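Local coordinates for SGT1 (Saccharomyces cerevisiae, PDB 5AN3), which probably acts as a co-chaperone adaptor linking Skp1 to Hsp90, its TPR domain serving as a scaffold for protein–protein contacts, at residues T36-L41 against L75-G80; A46-L51 against E65-L70; L70-L75 against F92-H97. All blocks are in the same frame, centred on the assembly; numbering follows the deposited sequence.

Contact 1: T36-L41 against L75-G80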
loop_
_atom_site.group_PDB
_atom_site.type_symbol
_atom_site.label_atom_id
_atom_site.label_comp_id
_atom_site.label_asym_id
_atom_site.label_seq_id
_atom_site.Cartn_x
_atom_site.Cartn_y
_atom_site.Cartn_z
ATOM N N THR B 36 -14.148 -30.733 1.946
ATOM C CA THR B 36 -13.317 -30.728 3.161
ATOM C C THR B 36 -11.824 -30.929 2.866
ATOM O O THR B 36 -11.081 -31.333 3.752
ATOM C CB THR B 36 -13.835 -31.754 4.188
ATOM O OG1 THR B 36 -13.860 -33.062 3.617
ATOM C CG2 THR B 36 -15.198 -31.379 4.747
ATOM N N ASN B 37 -11.378 -30.588 1.655
ATOM C CA ASN B 37 -9.973 -30.683 1.295
ATOM C C ASN B 37 -9.235 -29.507 1.923
ATOM O O ASN B 37 -9.493 -28.345 1.552
ATOM C CB ASN B 37 -9.809 -30.703 -0.223
ATOM C CG ASN B 37 -8.376 -30.875 -0.665
ATOM O OD1 ASN B 37 -7.578 -29.934 -0.678
ATOM N ND2 ASN B 37 -8.020 -32.074 -1.056
ATOM N N LEU B 38 -8.324 -29.800 2.871
ATOM C CA LEU B 38 -7.590 -28.757 3.577
ATOM C C LEU B 38 -6.738 -27.885 2.653
ATOM O O LEU B 38 -6.781 -26.669 2.786
ATOM C CB LEU B 38 -6.736 -29.331 4.705
ATOM C CG LEU B 38 -7.545 -29.847 5.895
ATOM C CD1 LEU B 38 -6.702 -30.711 6.796
ATOM C CD2 LEU B 38 -8.171 -28.724 6.674
ATOM N N THR B 39 -6.018 -28.471 1.703
ATOM C CA THR B 39 -5.176 -27.707 0.786
ATOM C C THR B 39 -6.018 -26.701 -0.028
ATOM O O THR B 39 -5.635 -25.532 -0.128
ATOM C CB THR B 39 -4.382 -28.664 -0.092
ATOM O OG1 THR B 39 -3.707 -29.568 0.781
ATOM C CG2 THR B 39 -3.367 -27.954 -0.969
ATOM N N ALA B 40 -7.168 -27.139 -0.556
ATOM C CA ALA B 40 -8.067 -26.279 -1.310
ATOM C C ALA B 40 -8.682 -25.175 -0.409
ATOM O O ALA B 40 -8.759 -24.036 -0.846
ATOM C CB ALA B 40 -9.160 -27.114 -1.961
ATOM N N LEU B 41 -9.039 -25.477 0.852
ATOM C CA LEU B 41 -9.600 -24.473 1.771
ATOM C C LEU B 41 -8.577 -23.401 2.126
ATOM O O LEU B 41 -8.867 -22.205 2.053
ATOM C CB LEU B 41 -10.118 -25.124 3.081
ATOM C CG LEU B 41 -11.372 -25.999 2.984
ATOM C CD1 LEU B 41 -11.511 -26.831 4.196
ATOM C CD2 LEU B 41 -12.608 -25.177 2.778
ATOM N N LEU B 75 -9.960 -25.437 10.090
ATOM C CA LEU B 75 -9.729 -25.819 11.486
ATOM C C LEU B 75 -10.745 -26.870 11.954
ATOM O O LEU B 75 -10.359 -27.817 12.634
ATOM C CB LEU B 75 -9.764 -24.607 12.412
ATOM C CG LEU B 75 -9.158 -24.847 13.791
ATOM C CD1 LEU B 75 -7.590 -24.957 13.737
ATOM C CD2 LEU B 75 -9.645 -23.821 14.757
ATOM N N MET B 76 -12.014 -26.723 11.549
ATOM C CA MET B 76 -13.081 -27.674 11.847
ATOM C C MET B 76 -12.730 -29.084 11.346
ATOM O O MET B 76 -12.885 -30.063 12.084
ATOM C CB MET B 76 -14.378 -27.229 11.182
ATOM C CG MET B 76 -15.229 -26.361 12.029
ATOM S SD MET B 76 -16.882 -26.359 11.283
ATOM N N THR B 77 -12.248 -29.172 10.088
ATOM C CA THR B 77 -11.875 -30.417 9.423
ATOM C C THR B 77 -10.654 -31.018 10.084
ATOM O O THR B 77 -10.679 -32.197 10.426
ATOM C CB THR B 77 -11.628 -30.187 7.929
ATOM O OG1 THR B 77 -12.633 -29.319 7.392
ATOM C CG2 THR B 77 -11.574 -31.477 7.150
ATOM N N ALA B 78 -9.589 -30.214 10.264
ATOM C CA ALA B 78 -8.332 -30.653 10.859
ATOM C C ALA B 78 -8.540 -31.175 12.281
ATOM O O ALA B 78 -8.015 -32.246 12.622
ATOM C CB ALA B 78 -7.332 -29.510 10.846
ATOM N N GLU B 79 -9.359 -30.449 13.077
ATOM C CA GLU B 79 -9.682 -30.805 14.453
ATOM C C GLU B 79 -10.573 -32.041 14.516
ATOM O O GLU B 79 -10.394 -32.864 15.417
ATOM C CB GLU B 79 -10.325 -29.625 15.188
ATOM C CG GLU B 79 -9.282 -28.666 15.743
ATOM C CD GLU B 79 -9.786 -27.459 16.515
ATOM O OE1 GLU B 79 -10.885 -26.954 16.187
ATOM O OE2 GLU B 79 -9.052 -26.983 17.413
ATOM N N GLY B 80 -11.490 -32.166 13.549
ATOM C CA GLY B 80 -12.418 -33.282 13.423
ATOM C C GLY B 80 -11.715 -34.605 13.236
ATOM O O GLY B 80 -12.172 -35.612 13.769
#
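Thr77 faces Thr36 and Leu38, and its short side chain shows how a branched residue can divide its atoms between two partners. Its CB sits 4.0 Å from Leu38 CD2, the two side chains sliding past each other in opposite directions. At CB the chain forks. The methyl CG2 is anti to the backbone N and turns to the loop residue, where it comes to 3.4 Å from Thr36 O and 3.7 Å from Thr36 CB. The other branch, OG1, has chi1 near -42° and lies beside the backbone N of its own residue. There it is hydrogen-bonded to the carbonyl O of Lys73, one turn back in the same helix, which gives the hydroxyl a partner within its own helix. Across the contact its nearest neighbours are carbons, Leu41 CD1 and Thr36 CB, both at 4.2 Å.

The setting is the all-helical array of a TPR domain, in which consecutive helices pack antiparallel. Here the N-terminal end of helix 38-52, with the loop leading into it, lies against the C-terminal part of helix 61-81. Asn37 occupies the N-cap of the first of these. Its OD1 accepts a hydrogen bond from Ala40 N (2.8 Å), which lies in the carbonyl plane, so the side chain caps an amide of the helix's first turn beside the contact.

From this helix start Leu38 reaches across with both methyls. CD2 lies 4.1 Å from Ala78 N as well as close to Thr77 CB, while CD1 meets Ala78 CB at 4.3 Å. Leu38 is buried, and Lys86 of helix 84-100 also touches it. Ala78 in turn packs on Ile87 of that same helix.

Contact 2: A46-L51 against E65-L70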
loop_
_atom_site.group_PDB
_atom_site.type_symbol
_atom_site.label_atom_id
_atom_site.label_comp_id
_atom_site.label_asym_id
_atom_site.label_seq_id
_atom_site.Cartn_x
_atom_site.Cartn_y
_atom_site.Cartn_z
ATOM N N ALA B 46 -5.747 -18.025 0.634
ATOM C CA ALA B 46 -4.517 -17.364 0.139
ATOM C C ALA B 46 -4.823 -16.562 -1.133
ATOM O O ALA B 46 -4.403 -15.405 -1.231
ATOM C CB ALA B 46 -3.411 -18.382 -0.127
ATOM N N CYS B 47 -5.608 -17.145 -2.074
ATOM C CA CYS B 47 -6.052 -16.462 -3.296
ATOM C C CYS B 47 -6.780 -15.195 -2.940
ATOM O O CYS B 47 -6.445 -14.137 -3.471
ATOM C CB CYS B 47 -6.943 -17.363 -4.143
ATOM S SG CYS B 47 -6.081 -18.751 -4.896
ATOM N N LEU B 48 -7.780 -15.310 -2.038
ATOM C CA LEU B 48 -8.622 -14.201 -1.611
ATOM C C LEU B 48 -7.803 -13.110 -0.947
ATOM O O LEU B 48 -8.076 -11.935 -1.186
ATOM C CB LEU B 48 -9.752 -14.678 -0.687
ATOM C CG LEU B 48 -10.808 -15.592 -1.307
ATOM C CD1 LEU B 48 -11.741 -16.065 -0.263
ATOM C CD2 LEU B 48 -11.617 -14.886 -2.352
ATOM N N GLU B 49 -6.773 -13.481 -0.177
ATOM C CA GLU B 49 -5.882 -12.509 0.455
ATOM C C GLU B 49 -5.070 -11.767 -0.619
ATOM O O GLU B 49 -4.996 -10.552 -0.536
ATOM C CB GLU B 49 -4.980 -13.171 1.498
ATOM C CG GLU B 49 -5.753 -13.610 2.736
ATOM C CD GLU B 49 -5.045 -14.512 3.730
ATOM O OE1 GLU B 49 -3.804 -14.659 3.651
ATOM O OE2 GLU B 49 -5.748 -15.075 4.601
ATOM N N LYS B 50 -4.536 -12.466 -1.655
ATOM C CA LYS B 50 -3.796 -11.850 -2.768
ATOM C C LYS B 50 -4.688 -10.886 -3.563
ATOM O O LYS B 50 -4.231 -9.794 -3.919
ATOM C CB LYS B 50 -3.223 -12.924 -3.721
ATOM C CG LYS B 50 -1.700 -12.994 -3.748
ATOM C CD LYS B 50 -1.198 -13.166 -5.186
ATOM C CE LYS B 50 0.224 -12.689 -5.362
ATOM N N LEU B 51 -5.958 -11.294 -3.839
ATOM C CA LEU B 51 -6.936 -10.509 -4.601
ATOM C C LEU B 51 -7.306 -9.243 -3.844
ATOM O O LEU B 51 -7.379 -8.179 -4.451
ATOM C CB LEU B 51 -8.199 -11.337 -4.926
ATOM C CG LEU B 51 -8.019 -12.563 -5.834
ATOM C CD1 LEU B 51 -9.198 -13.487 -5.735
ATOM C CD2 LEU B 51 -7.822 -12.160 -7.261
ATOM N N GLU B 65 -13.244 -11.600 5.108
ATOM C CA GLU B 65 -14.200 -12.383 5.903
ATOM C C GLU B 65 -14.336 -13.795 5.312
ATOM O O GLU B 65 -14.274 -14.783 6.050
ATOM C CB GLU B 65 -15.563 -11.683 5.960
ATOM N N ASN B 66 -14.437 -13.884 3.972
ATOM C CA ASN B 66 -14.509 -15.133 3.209
ATOM C C ASN B 66 -13.232 -15.964 3.450
ATOM O O ASN B 66 -13.339 -17.159 3.741
ATOM C CB ASN B 66 -14.718 -14.797 1.724
ATOM C CG ASN B 66 -15.158 -15.892 0.783
ATOM O OD1 ASN B 66 -15.197 -17.094 1.109
ATOM N ND2 ASN B 66 -15.443 -15.489 -0.450
ATOM N N ALA B 67 -12.036 -15.321 3.384
ATOM C CA ALA B 67 -10.745 -15.968 3.639
ATOM C C ALA B 67 -10.717 -16.553 5.057
ATOM O O ALA B 67 -10.450 -17.747 5.203
ATOM C CB ALA B 67 -9.612 -14.979 3.439
ATOM N N LYS B 68 -11.106 -15.752 6.085
ATOM C CA LYS B 68 -11.162 -16.185 7.493
ATOM C C LYS B 68 -12.109 -17.385 7.664
ATOM O O LYS B 68 -11.747 -18.355 8.336
ATOM C CB LYS B 68 -11.579 -15.024 8.411
ATOM C CG LYS B 68 -11.760 -15.401 9.886
ATOM N N GLU B 69 -13.298 -17.335 7.014
ATOM C CA GLU B 69 -14.319 -18.393 7.057
ATOM C C GLU B 69 -13.793 -19.693 6.429
ATOM O O GLU B 69 -14.108 -20.768 6.926
ATOM C CB GLU B 69 -15.613 -17.935 6.376
ATOM N N LEU B 70 -12.953 -19.594 5.383
ATOM C CA LEU B 70 -12.317 -20.766 4.764
ATOM C C LEU B 70 -11.287 -21.388 5.725
ATOM O O LEU B 70 -11.154 -22.613 5.775
ATOM C CB LEU B 70 -11.639 -20.393 3.437
ATOM C CG LEU B 70 -12.545 -20.283 2.220
ATOM C CD1 LEU B 70 -11.866 -19.488 1.145
ATOM C CD2 LEU B 70 -12.909 -21.644 1.687
#
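Leu48 and Asn66 are brought together by different first torsions: Leu48 has CG anti to the carbonyl carbon (chi1 -66°), whereas Asn66 has CG anti to the backbone N (chi1 -165°). The two side chains cross at about a right angle, and Leu48 CD1 comes to rest 3.6 Å from Asn66 CG. The contact belongs to the antiparallel helix packing of the TPR fold, with the segments 46-51 and 65-70 running at 163° to each other and their axes 8.7 Å apart.

Such an approach suits the small residue at its centre. Ala67 offers a single methyl, and its CB meets Leu48 CB at 4.1 Å. The same leucine uses CD1 again against the next turn of the facing helix, where Leu70 CD1 lies 3.7 Å away and the side chains again cross nearly perpendicularly. One methyl is thus shared among Asn66, Leu70 and the backbone N of Ala67. Leu48 also packs on Leu24 of helix 20-33.

Segment 46-51 also meets a second copy of the protein, whose Asn66 ND2 is hydrogen-bonded to Lys50 O. Glu49 starts out beside the interface, but its extended chain carries the carboxylate over Ala67. There OE2 is hydrogen-bonded to His97 ND1 of helix 84-100, a pairing that satisfies a buried acceptor, and lies 4.0 Å from Ala67 CB.

Contact 3: L70-L75 against F92-H97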
loop_
_atom_site.group_PDB
_atom_site.type_symbol
_atom_site.label_atom_id
_atom_site.label_comp_id
_atom_site.label_asym_id
_atom_site.label_seq_id
_atom_site.Cartn_x
_atom_site.Cartn_y
_atom_site.Cartn_z
ATOM N N LEU B 70 -12.953 -19.594 5.383
ATOM C CA LEU B 70 -12.317 -20.766 4.764
ATOM C C LEU B 70 -11.287 -21.388 5.725
ATOM O O LEU B 70 -11.154 -22.613 5.775
ATOM C CB LEU B 70 -11.639 -20.393 3.437
ATOM C CG LEU B 70 -12.545 -20.283 2.220
ATOM C CD1 LEU B 70 -11.866 -19.488 1.145
ATOM C CD2 LEU B 70 -12.909 -21.644 1.687
ATOM N N LEU B 71 -10.590 -20.540 6.512
ATOM C CA LEU B 71 -9.639 -21.011 7.518
ATOM C C LEU B 71 -10.397 -21.597 8.695
ATOM O O LEU B 71 -9.947 -22.569 9.276
ATOM C CB LEU B 71 -8.690 -19.896 7.970
ATOM C CG LEU B 71 -7.701 -19.405 6.887
ATOM C CD1 LEU B 71 -6.987 -18.170 7.327
ATOM C CD2 LEU B 71 -6.737 -20.510 6.432
ATOM N N ASP B 72 -11.581 -21.062 8.999
ATOM C CA ASP B 72 -12.451 -21.586 10.056
ATOM C C ASP B 72 -12.892 -22.997 9.710
ATOM O O ASP B 72 -12.833 -23.881 10.571
ATOM C CB ASP B 72 -13.685 -20.672 10.294
ATOM C CG ASP B 72 -13.430 -19.322 10.973
ATOM O OD1 ASP B 72 -12.301 -19.110 11.497
ATOM O OD2 ASP B 72 -14.369 -18.480 10.999
ATOM N N LYS B 73 -13.288 -23.214 8.441
ATOM C CA LYS B 73 -13.760 -24.492 7.924
ATOM C C LYS B 73 -12.626 -25.515 7.958
ATOM O O LYS B 73 -12.868 -26.685 8.260
ATOM C CB LYS B 73 -14.322 -24.332 6.507
ATOM C CG LYS B 73 -15.415 -25.336 6.203
ATOM N N ALA B 74 -11.374 -25.056 7.680
ATOM C CA ALA B 74 -10.153 -25.860 7.685
ATOM C C ALA B 74 -9.850 -26.325 9.083
ATOM O O ALA B 74 -9.565 -27.505 9.262
ATOM C CB ALA B 74 -8.988 -25.070 7.130
ATOM N N LEU B 75 -9.960 -25.437 10.090
ATOM C CA LEU B 75 -9.729 -25.819 11.486
ATOM C C LEU B 75 -10.745 -26.870 11.954
ATOM O O LEU B 75 -10.359 -27.817 12.634
ATOM C CB LEU B 75 -9.764 -24.607 12.412
ATOM C CG LEU B 75 -9.158 -24.847 13.791
ATOM C CD1 LEU B 75 -7.590 -24.957 13.737
ATOM C CD2 LEU B 75 -9.645 -23.821 14.757
ATOM N N PHE B 92 -1.003 -21.955 11.564
ATOM C CA PHE B 92 0.042 -21.133 10.939
ATOM C C PHE B 92 -0.577 -20.227 9.876
ATOM O O PHE B 92 -0.180 -19.079 9.804
ATOM C CB PHE B 92 1.192 -21.969 10.352
ATOM C CG PHE B 92 2.093 -21.206 9.406
ATOM C CD1 PHE B 92 3.102 -20.383 9.892
ATOM C CD2 PHE B 92 1.946 -21.329 8.027
ATOM C CE1 PHE B 92 3.953 -19.698 9.013
ATOM C CE2 PHE B 92 2.771 -20.618 7.151
ATOM C CZ PHE B 92 3.774 -19.815 7.649
ATOM N N ARG B 93 -1.529 -20.739 9.068
ATOM C CA ARG B 93 -2.259 -20.002 8.029
ATOM C C ARG B 93 -3.090 -18.877 8.656
ATOM O O ARG B 93 -3.218 -17.810 8.050
ATOM C CB ARG B 93 -3.160 -20.946 7.200
ATOM C CG ARG B 93 -2.433 -22.032 6.393
ATOM C CD ARG B 93 -1.185 -21.561 5.674
ATOM N NE ARG B 93 -1.436 -20.373 4.863
ATOM C CZ ARG B 93 -0.488 -19.701 4.227
ATOM N NH1 ARG B 93 0.774 -20.108 4.287
ATOM N NH2 ARG B 93 -0.790 -18.616 3.523
ATOM N N TYR B 94 -3.622 -19.106 9.878
ATOM C CA TYR B 94 -4.304 -18.086 10.661
ATOM C C TYR B 94 -3.326 -16.975 11.045
ATOM O O TYR B 94 -3.658 -15.791 10.921
ATOM C CB TYR B 94 -4.878 -18.675 11.931
ATOM C CG TYR B 94 -6.302 -19.157 11.853
ATOM C CD1 TYR B 94 -7.349 -18.268 11.623
ATOM C CD2 TYR B 94 -6.623 -20.475 12.165
ATOM C CE1 TYR B 94 -8.673 -18.702 11.601
ATOM C CE2 TYR B 94 -7.943 -20.920 12.160
ATOM C CZ TYR B 94 -8.966 -20.032 11.872
ATOM O OH TYR B 94 -10.260 -20.497 11.884
ATOM N N PHE B 95 -2.109 -17.349 11.516
ATOM C CA PHE B 95 -1.093 -16.364 11.868
ATOM C C PHE B 95 -0.844 -15.469 10.671
ATOM O O PHE B 95 -0.908 -14.249 10.826
ATOM C CB PHE B 95 0.215 -17.022 12.359
ATOM C CG PHE B 95 1.495 -16.311 11.964
ATOM C CD1 PHE B 95 1.924 -15.180 12.650
ATOM C CD2 PHE B 95 2.275 -16.779 10.912
ATOM C CE1 PHE B 95 3.095 -14.515 12.270
ATOM C CE2 PHE B 95 3.450 -16.118 10.542
ATOM C CZ PHE B 95 3.852 -14.991 11.225
ATOM N N VAL B 96 -0.610 -16.069 9.477
ATOM C CA VAL B 96 -0.336 -15.359 8.219
ATOM C C VAL B 96 -1.507 -14.391 7.871
ATOM O O VAL B 96 -1.239 -13.221 7.589
ATOM C CB VAL B 96 0.001 -16.324 7.062
ATOM C CG1 VAL B 96 0.060 -15.576 5.736
ATOM C CG2 VAL B 96 1.321 -17.040 7.324
ATOM N N HIS B 97 -2.778 -14.854 7.999
ATOM C CA HIS B 97 -3.977 -14.050 7.795
ATOM C C HIS B 97 -3.974 -12.801 8.659
ATOM O O HIS B 97 -4.200 -11.695 8.145
ATOM C CB HIS B 97 -5.223 -14.876 8.114
ATOM C CG HIS B 97 -6.523 -14.150 7.927
ATOM N ND1 HIS B 97 -7.099 -14.016 6.679
ATOM C CD2 HIS B 97 -7.346 -13.604 8.850
ATOM C CE1 HIS B 97 -8.246 -13.385 6.878
ATOM N NE2 HIS B 97 -8.438 -13.112 8.168
#
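Leu71 lays its CB over one face of the Tyr94 ring, a CH-pi contact 4.1 Å from the ring centroid and displaced toward the CE1 and CZ side of the rim. The ring extends across to the facing helix, where OH donates a hydrogen bond to Asp72 OD1 (a nominal 2.5 Å, doubtfully short). OD1 lies at the ring edge, in its plane, though the carboxylate as a whole is turned 38° from that plane. Leu75 CB also borders the edge, 4.1 Å from Tyr94 CE2.

Leu71 CG is anti to the carbonyl carbon (chi1 -67°), and chi2 near 170° sets the methyls beyond it: CD2 to Arg93 CB at 3.7 Å, CD1 to His97 CB at 3.8 Å. Arg93 bends at chi2 and chi3, and it is CB, not the guanidinium, that meets Leu71.

An alanine in place of Tyr94 would probably leave Asp72 OD1 without its mate and open a gap beside Leu71 CB and Tyr110, whose ring stacks on that of Tyr94. The segment axes stand 10.5 Å apart, with the aromatic ring bridging an antiparallel helix pair of the kind from which TPR domains are built.

Overall arrangement
Helix 61-81 takes part in all three contacts and is the common member of the group. Contacts 1 and 2 join its C-terminal and more N-terminal portions to helix 38-52, their centres 15 Å apart, while contact 3 joins its middle to helix 84-100, about 9 Å from the centre of each. Along the chain contact 2 is nested within the loop closed by contact 1, contact 3 follows contact 2 in series, and contacts 1 and 3 interleave. The segments overlap at Leu75 (contacts 1 and 3) and at Leu70 (contacts 2 and 3). Three successive helices are thereby joined side by side, consistent with the stacked, superhelical build of TPR domains.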